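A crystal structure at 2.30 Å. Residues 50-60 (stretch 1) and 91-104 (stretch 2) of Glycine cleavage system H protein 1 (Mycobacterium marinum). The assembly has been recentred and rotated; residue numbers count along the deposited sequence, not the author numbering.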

# COMPACT_ATOMS: atom_id res chain seq x y z
N ASP A 50 7.07 7.59 1.23
CA ASP A 50 7.13 9.04 1.36
C ASP A 50 6.12 9.69 0.43
O ASP A 50 6.20 9.55 -0.78
CB ASP A 50 8.56 9.51 1.02
CG ASP A 50 9.60 8.95 1.99
OD1 ASP A 50 9.36 8.96 3.24
OD2 ASP A 50 10.67 8.49 1.49
N LEU A 51 5.14 10.37 1.00
CA LEU A 51 4.11 11.03 0.22
C LEU A 51 4.63 12.30 -0.52
O LEU A 51 5.31 13.14 0.08
CB LEU A 51 2.97 11.40 1.14
CG LEU A 51 2.25 10.20 1.78
CD1 LEU A 51 0.98 10.63 2.51
CD2 LEU A 51 1.87 9.14 0.75
N VAL A 52 4.31 12.42 -1.81
CA VAL A 52 4.76 13.56 -2.60
C VAL A 52 3.64 14.40 -3.22
O VAL A 52 3.85 15.58 -3.49
CB VAL A 52 5.82 13.16 -3.65
CG1 VAL A 52 7.09 12.75 -2.92
CG2 VAL A 52 5.32 12.03 -4.55
N PHE A 53 2.45 13.83 -3.40
CA PHE A 53 1.34 14.57 -4.03
C PHE A 53 0.02 14.04 -3.51
O PHE A 53 -0.13 12.84 -3.26
CB PHE A 53 1.43 14.44 -5.55
CG PHE A 53 0.28 15.08 -6.30
CD1 PHE A 53 0.14 16.46 -6.34
CD2 PHE A 53 -0.61 14.30 -7.02
CE1 PHE A 53 -0.90 17.05 -7.04
CE2 PHE A 53 -1.66 14.89 -7.72
CZ PHE A 53 -1.80 16.26 -7.74
N VAL A 54 -0.93 14.96 -3.33
CA VAL A 54 -2.25 14.66 -2.81
C VAL A 54 -3.25 15.49 -3.60
O VAL A 54 -3.01 16.69 -3.84
CB VAL A 54 -2.37 14.97 -1.30
CG1 VAL A 54 -3.80 14.72 -0.84
CG2 VAL A 54 -1.39 14.14 -0.47
N GLN A 55 -4.33 14.83 -4.03
CA GLN A 55 -5.40 15.43 -4.84
C GLN A 55 -6.70 15.17 -4.14
O GLN A 55 -7.06 14.03 -3.89
CB GLN A 55 -5.39 14.83 -6.26
CG GLN A 55 -6.54 15.20 -7.18
CD GLN A 55 -6.09 15.35 -8.63
OE1 GLN A 55 -6.11 16.46 -9.18
NE2 GLN A 55 -5.62 14.24 -9.24
N LEU A 56 -7.41 16.24 -3.80
CA LEU A 56 -8.62 16.13 -3.01
C LEU A 56 -9.80 16.58 -3.82
O LEU A 56 -9.64 17.28 -4.81
CB LEU A 56 -8.52 16.98 -1.74
CG LEU A 56 -7.31 16.56 -0.89
CD1 LEU A 56 -7.12 17.55 0.25
CD2 LEU A 56 -7.46 15.15 -0.36
N PRO A 57 -11.00 16.18 -3.41
CA PRO A 57 -12.19 16.76 -4.01
C PRO A 57 -12.35 18.21 -3.62
O PRO A 57 -11.79 18.66 -2.63
CB PRO A 57 -13.32 15.94 -3.39
CG PRO A 57 -12.76 15.36 -2.14
CD PRO A 57 -11.31 15.17 -2.38
N GLU A 58 -13.13 18.94 -4.41
CA GLU A 58 -13.34 20.36 -4.15
C GLU A 58 -14.36 20.52 -3.04
O GLU A 58 -15.27 19.71 -2.89
CB GLU A 58 -13.84 21.06 -5.40
CG GLU A 58 -12.82 21.06 -6.52
CD GLU A 58 -13.43 20.69 -7.87
OE1 GLU A 58 -13.08 19.59 -8.39
OE2 GLU A 58 -14.26 21.47 -8.39
N VAL A 59 -14.18 21.57 -2.24
CA VAL A 59 -15.19 22.00 -1.29
C VAL A 59 -16.46 22.23 -2.09
O VAL A 59 -16.46 22.97 -3.07
CB VAL A 59 -14.76 23.31 -0.59
CG1 VAL A 59 -15.91 23.91 0.22
CG2 VAL A 59 -13.54 23.07 0.28
N GLY A 60 -17.53 21.54 -1.70
CA GLY A 60 -18.85 21.74 -2.32
C GLY A 60 -19.25 20.63 -3.28
O GLY A 60 -20.37 20.59 -3.75
N GLU A 91 -14.89 20.81 3.98
CA GLU A 91 -13.53 21.37 4.10
C GLU A 91 -12.49 20.41 3.49
O GLU A 91 -12.75 19.23 3.40
CB GLU A 91 -13.19 21.64 5.59
CG GLU A 91 -12.03 22.63 5.82
CD GLU A 91 -11.69 22.90 7.30
OE1 GLU A 91 -12.35 22.31 8.22
OE2 GLU A 91 -10.74 23.71 7.54
N VAL A 92 -11.36 20.95 3.03
CA VAL A 92 -10.20 20.16 2.58
C VAL A 92 -8.99 20.66 3.35
O VAL A 92 -8.90 21.86 3.63
CB VAL A 92 -9.92 20.30 1.05
CG1 VAL A 92 -11.02 19.63 0.24
CG2 VAL A 92 -9.75 21.77 0.64
N ASN A 93 -8.09 19.74 3.72
CA ASN A 93 -6.94 20.12 4.55
C ASN A 93 -5.80 20.56 3.67
O ASN A 93 -4.91 19.79 3.37
CB ASN A 93 -6.50 18.97 5.47
CG ASN A 93 -5.37 19.37 6.42
OD1 ASN A 93 -4.80 20.47 6.32
ND2 ASN A 93 -5.06 18.50 7.38
N THR A 94 -5.82 21.82 3.28
CA THR A 94 -4.84 22.36 2.34
C THR A 94 -3.40 22.29 2.84
O THR A 94 -2.48 22.16 2.03
CB THR A 94 -5.21 23.81 1.97
OG1 THR A 94 -6.38 23.77 1.16
CG2 THR A 94 -4.09 24.50 1.22
N ALA A 95 -3.19 22.36 4.16
CA ALA A 95 -1.85 22.16 4.73
C ALA A 95 -1.34 20.75 4.36
O ALA A 95 -0.17 20.57 4.09
CB ALA A 95 -1.85 22.36 6.23
N ALA A 96 -2.25 19.78 4.34
CA ALA A 96 -1.94 18.41 3.96
C ALA A 96 -1.53 18.31 2.50
O ALA A 96 -0.53 17.66 2.19
CB ALA A 96 -3.15 17.53 4.22
N VAL A 97 -2.29 18.94 1.60
CA VAL A 97 -1.98 18.97 0.18
C VAL A 97 -0.65 19.65 -0.06
O VAL A 97 0.17 19.17 -0.85
CB VAL A 97 -3.08 19.71 -0.65
CG1 VAL A 97 -2.57 20.13 -2.04
CG2 VAL A 97 -4.33 18.84 -0.77
N ASP A 98 -0.45 20.78 0.61
CA ASP A 98 0.77 21.56 0.44
C ASP A 98 2.01 20.88 0.96
O ASP A 98 3.06 20.98 0.35
CB ASP A 98 0.65 22.92 1.11
CG ASP A 98 -0.20 23.89 0.32
OD1 ASP A 98 -0.68 23.54 -0.78
OD2 ASP A 98 -0.38 25.00 0.80
N ASP A 99 1.91 20.20 2.10
CA ASP A 99 3.06 19.52 2.70
C ASP A 99 2.67 18.08 3.00
O ASP A 99 2.39 17.74 4.13
CB ASP A 99 3.52 20.25 3.97
CG ASP A 99 4.78 19.64 4.61
OD1 ASP A 99 5.46 18.77 4.00
OD2 ASP A 99 5.10 20.04 5.76
N PRO A 100 2.66 17.24 1.97
CA PRO A 100 2.14 15.89 2.20
C PRO A 100 2.98 15.06 3.20
O PRO A 100 2.46 14.12 3.76
CB PRO A 100 2.11 15.27 0.80
CG PRO A 100 2.29 16.41 -0.15
CD PRO A 100 3.11 17.41 0.59
N ALA A 101 4.22 15.45 3.47
CA ALA A 101 4.97 14.86 4.59
C ALA A 101 4.20 14.90 5.94
O ALA A 101 4.37 14.03 6.79
CB ALA A 101 6.33 15.51 4.73
N THR A 102 3.34 15.89 6.12
CA THR A 102 2.52 15.97 7.32
C THR A 102 1.55 14.77 7.50
O THR A 102 1.25 14.37 8.63
CB THR A 102 1.70 17.30 7.36
OG1 THR A 102 2.54 18.40 6.99
CG2 THR A 102 1.17 17.57 8.78
N ILE A 103 1.05 14.21 6.41
CA ILE A 103 0.10 13.10 6.50
C ILE A 103 0.82 11.89 7.14
O ILE A 103 0.25 11.18 7.98
CB ILE A 103 -0.44 12.71 5.11
CG1 ILE A 103 -1.13 13.90 4.43
CG2 ILE A 103 -1.38 11.52 5.22
CD1 ILE A 103 -1.18 13.78 2.90
N ALA A 104 2.08 11.69 6.76
CA ALA A 104 2.85 10.58 7.28
C ALA A 104 3.20 10.75 8.78
O ALA A 104 3.34 9.77 9.48
CB ALA A 104 4.12 10.37 6.45
O HOH W 1 -0.21 17.83 -3.18

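No direct hydrogen bond joins the two stretches; their polar link is a single water lodged between the backbones. Water 1 accepts from Val-54 N at 3.0 Å and donates to Val-97 O at 2.7 Å, bridging the strand to the last turn of the helix at residues 94-98. The bridge sits where the backbones draw close, with Val-54 CA and Val-97 CA 5.3 Å apart.

The chains run in opposite senses: along stretch 1, Leu-51, Val-54 and Val-59 lie beside Pro-100, Val-97 and Glu-91 in turn. Stretch 1 contributes the strand 51-55 and the loop that follows, whereas stretch 2 passes from the end of a strand into a short helix at residues 94-98 and then the beginning of a second helix that continues beyond the stretch. The remainder of the contact, which buries 580 Å² in all, is essentially apolar.

Leu-51 and Val-54 direct their CA-to-CB bonds toward stretch 2, while those of Val-52, Phe-53 and Gln-55 point away. Leu-51 packs on Pro-100 and Ile-103, its CB 4.0 Å from Pro-100 CB and its CD1 3.6 Å from Ile-103 CB. Val-54, with chi1 in the t well, reaches several partners at once: its CG2 lies 3.4 Å from Ile-103 CD1 and 3.9 Å from Pro-100 CB, and its CG1 approaches Val-97 CG2 at 4.2 Å. The proline also covers the strand backbone, its CG 3.8 Å from Val-52 O.

Beyond the strand, Leu-56 extends the apolar surface. Its CD1 stands 3.2 Å from Val-97 CG2, a tight approach for two methyl groups, and 4.0 Å from Val-92 CB, so this one methyl touches both the helix and the strand preceding it. Val-92 in turn packs against the loop: its CG1 comes within 3.1 Å of Pro-57 O, a close contact between a methyl and a carbonyl oxygen, and its CG2 lies 4.0 Å from Val-59 CG2. Val-59 remains exposed at this end of the interface.

Internal bonds shape the surface that stretch 2 presents. Asn-93 caps the first helix, its OD1 accepting a weak bond from Ala-96 N at 3.3 Å, and the backbone bond from Val-97 N to Asn-93 O, also 3.3 Å, supports the turn carrying Val-97. After Asp-99 leaves helical geometry, its carbonyl O accepts from both Thr-102 N and Thr-102 OG1, each at 2.9 Å. Ile-103 N then donates to Pro-100 O at 3.0 Å, linking two residues whose side chains both pack against Leu-51 and Val-54.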